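Local structure of periplasmic binding protein (Veillonella parvula, 4LJS) at residues A[219-225]-A[306-311]. The protein is probably a substrate-binding protein of an ABC-type import system, capturing a ligand in the periplasm for delivery to its membrane transporter. Numbering follows the deposited sequence.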
ATOM      1  N   ILE A 219      -0.944   2.422 -11.671  1.00 30.99           N
ATOM      2  CA  ILE A 219       0.363   1.803 -11.845  1.00 30.32           C
ATOM      3  C   ILE A 219       0.496   1.304 -13.283  1.00 37.05           C
ATOM      4  O   ILE A 219       1.517   1.535 -13.933  1.00 39.45           O
ATOM      5  CB  ILE A 219       0.602   0.679 -10.838  1.00 31.32           C
ATOM      6  CG1 ILE A 219       0.695   1.265  -9.424  1.00 29.40           C
ATOM      7  CG2 ILE A 219       1.871  -0.106 -11.192  1.00 29.45           C
ATOM      8  CD1 ILE A 219       0.479   0.219  -8.306  1.00 29.78           C
ATOM      9  N   GLY A 220      -0.554   0.653 -13.784  1.00 31.12           N
ATOM     10  CA  GLY A 220      -0.613   0.273 -15.184  1.00 36.29           C
ATOM     11  C   GLY A 220      -0.437   1.453 -16.132  1.00 39.82           C
ATOM     12  O   GLY A 220       0.353   1.380 -17.073  1.00 42.37           O
ATOM     13  N   ALA A 221      -1.168   2.540 -15.884  1.00 36.78           N
ATOM     14  CA  ALA A 221      -1.059   3.751 -16.708  1.00 36.69           C
ATOM     15  C   ALA A 221       0.325   4.401 -16.607  1.00 38.23           C
ATOM     16  O   ALA A 221       0.911   4.785 -17.618  1.00 37.71           O
ATOM     17  CB  ALA A 221      -2.148   4.759 -16.336  1.00 32.72           C
ATOM     18  N   SER A 222       0.845   4.528 -15.389  1.00 29.91           N
ATOM     19  CA  SER A 222       2.195   5.059 -15.198  1.00 36.38           C
ATOM     20  C   SER A 222       3.220   4.284 -16.026  1.00 38.23           C
ATOM     21  O   SER A 222       4.143   4.864 -16.597  1.00 37.45           O
ATOM     22  CB  SER A 222       2.591   5.034 -13.718  1.00 24.55           C
ATOM     23  OG  SER A 222       1.715   5.863 -12.970  1.00 36.32           O
ATOM     24  N   LEU A 223       3.035   2.971 -16.100  1.00 31.20           N
ATOM     25  CA  LEU A 223       3.945   2.111 -16.845  1.00 33.69           C
ATOM     26  C   LEU A 223       3.598   2.037 -18.339  1.00 36.47           C
ATOM     27  O   LEU A 223       4.077   1.157 -19.058  1.00 38.58           O
ATOM     28  CB  LEU A 223       4.006   0.724 -16.204  1.00 28.27           C
ATOM     29  CG  LEU A 223       4.750   0.719 -14.858  1.00 30.18           C
ATOM     30  CD1 LEU A 223       4.427  -0.515 -14.017  1.00 22.63           C
ATOM     31  CD2 LEU A 223       6.245   0.809 -15.102  1.00 29.19           C
ATOM     32  N   HIS A 224       2.771   2.979 -18.787  1.00 30.86           N
ATOM     33  CA  HIS A 224       2.421   3.136 -20.200  1.00 33.72           C
ATOM     34  C   HIS A 224       1.621   1.966 -20.775  1.00 41.30           C
ATOM     35  O   HIS A 224       1.606   1.752 -21.989  1.00 36.17           O
ATOM     36  CB  HIS A 224       3.664   3.390 -21.056  1.00 29.85           C
ATOM     37  CG  HIS A 224       3.452   4.422 -22.114  1.00 35.79           C
ATOM     38  ND1 HIS A 224       3.261   5.755 -21.819  1.00 32.15           N
ATOM     39  CD2 HIS A 224       3.363   4.314 -23.461  1.00 37.31           C
ATOM     40  CE1 HIS A 224       3.070   6.426 -22.943  1.00 44.27           C
ATOM     41  NE2 HIS A 224       3.136   5.578 -23.952  1.00 39.39           N
ATOM     42  N   ALA A 225       0.958   1.212 -19.905  1.00 39.44           N
ATOM     43  CA  ALA A 225       0.111   0.123 -20.370  1.00 44.37           C
ATOM     44  C   ALA A 225      -1.253   0.649 -20.798  1.00 44.06           C
ATOM     45  O   ALA A 225      -1.672   1.738 -20.404  1.00 48.98           O
ATOM     46  CB  ALA A 225      -0.052  -0.937 -19.290  1.00 38.36           C
ATOM     47  N   VAL A 306       3.990  -5.538 -11.682  1.00 31.12           N
ATOM     48  CA  VAL A 306       3.312  -5.009 -12.852  1.00 29.96           C
ATOM     49  C   VAL A 306       4.273  -4.759 -14.026  1.00 33.35           C
ATOM     50  O   VAL A 306       3.989  -5.154 -15.160  1.00 33.32           O
ATOM     51  CB  VAL A 306       2.482  -3.766 -12.508  1.00 35.53           C
ATOM     52  CG1 VAL A 306       1.849  -3.199 -13.759  1.00 30.50           C
ATOM     53  CG2 VAL A 306       1.401  -4.137 -11.487  1.00 31.28           C
ATOM     54  N   SER A 307       5.422  -4.144 -13.758  1.00 30.57           N
ATOM     55  CA  SER A 307       6.384  -3.886 -14.828  1.00 36.40           C
ATOM     56  C   SER A 307       6.918  -5.202 -15.403  1.00 38.52           C
ATOM     57  O   SER A 307       7.068  -5.331 -16.613  1.00 37.79           O
ATOM     58  CB  SER A 307       7.543  -3.007 -14.345  1.00 28.06           C
ATOM     59  OG  SER A 307       8.387  -3.738 -13.459  1.00 31.53           O
ATOM     60  N   HIS A 308       7.185  -6.177 -14.536  1.00 36.49           N
ATOM     61  CA  HIS A 308       7.703  -7.462 -14.986  1.00 38.08           C
ATOM     62  C   HIS A 308       6.651  -8.249 -15.767  1.00 38.79           C
ATOM     63  O   HIS A 308       6.978  -8.904 -16.750  1.00 34.85           O
ATOM     64  CB  HIS A 308       8.254  -8.282 -13.815  1.00 33.62           C
ATOM     65  CG  HIS A 308       9.577  -7.789 -13.304  1.00 40.86           C
ATOM     66  ND1 HIS A 308       9.859  -6.448 -13.131  1.00 38.30           N
ATOM     67  CD2 HIS A 308      10.693  -8.458 -12.925  1.00 38.07           C
ATOM     68  CE1 HIS A 308      11.090  -6.314 -12.669  1.00 33.60           C
ATOM     69  NE2 HIS A 308      11.619  -7.518 -12.539  1.00 39.60           N
ATOM     70  N   GLY A 309       5.390  -8.160 -15.344  1.00 30.55           N
ATOM     71  CA  GLY A 309       4.297  -8.788 -16.068  1.00 27.22           C
ATOM     72  C   GLY A 309       3.928  -8.088 -17.372  1.00 38.81           C
ATOM     73  O   GLY A 309       3.538  -8.734 -18.353  1.00 38.98           O
ATOM     74  N   LEU A 310       4.038  -6.761 -17.394  1.00 32.44           N
ATOM     75  CA  LEU A 310       3.701  -6.004 -18.597  1.00 30.61           C
ATOM     76  C   LEU A 310       4.761  -6.202 -19.666  1.00 30.88           C
ATOM     77  O   LEU A 310       4.443  -6.341 -20.846  1.00 40.83           O
ATOM     78  CB  LEU A 310       3.561  -4.510 -18.288  1.00 35.10           C
ATOM     79  CG  LEU A 310       2.325  -4.059 -17.514  1.00 38.85           C
ATOM     80  CD1 LEU A 310       2.450  -2.581 -17.161  1.00 34.55           C
ATOM     81  CD2 LEU A 310       1.058  -4.332 -18.323  1.00 36.37           C
ATOM     82  N   TYR A 311       6.024  -6.238 -19.247  1.00 31.23           N
ATOM     83  CA  TYR A 311       7.129  -6.278 -20.203  1.00 37.18           C
ATOM     84  C   TYR A 311       8.108  -7.446 -20.011  1.00 41.67           C
ATOM     85  O   TYR A 311       9.264  -7.229 -19.658  1.00 44.80           O
ATOM     86  CB  TYR A 311       7.868  -4.939 -20.162  1.00 31.21           C
ATOM     87  CG  TYR A 311       6.953  -3.760 -20.415  1.00 36.64           C
ATOM     88  CD1 TYR A 311       6.523  -3.454 -21.701  1.00 32.65           C
ATOM     89  CD2 TYR A 311       6.499  -2.962 -19.367  1.00 32.45           C
ATOM     90  CE1 TYR A 311       5.689  -2.380 -21.938  1.00 39.88           C
ATOM     91  CE2 TYR A 311       5.655  -1.875 -19.604  1.00 32.83           C
ATOM     92  CZ  TYR A 311       5.257  -1.591 -20.891  1.00 37.13           C
ATOM     93  OH  TYR A 311       4.419  -0.523 -21.146  1.00 40.25           O
TER
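The Tyr-311 ring meets Leu-223 at its edge: the carbonyl oxygen of Leu-223 lies in the ring plane beside CE2 and CZ and accepts a hydrogen bond of 2.7 Å from OH. The hydroxyl comes in nearly head-on to this carbonyl, with a C=O...OH angle of 161°. The Tyr-311 side chain also touches Thr-185 of helix 168-188 and the loop residues Thr-189 and Pro-195. The carbonyl belongs to the turn in which helix 215-222 ends as a Schellman motif, with His-224 at positive phi, Ala-225 N bonded to Gly-220 O and His-224 N to Ala-221 O; Tyr-311 thus ties this C-terminal cap to the end of helix 299-310. A phenylalanine in its place would probably leave the Leu-223 carbonyl without this donor and the two helix ends joined by apolar packing alone. Next to this bond, Leu-310 CD1 touches both Ala-225 CB (3.7 Å) and Leu-223 CB (3.8 Å). CG1 of Val-306, anti to the backbone N (chi1 177°), reaches Leu-223 CD1 at 3.7 Å, while Ile-219 CG2 rests 3.9 Å from Val-306 CB. Phe-249 of strand 247-252 packs against both Val-306 and Leu-310.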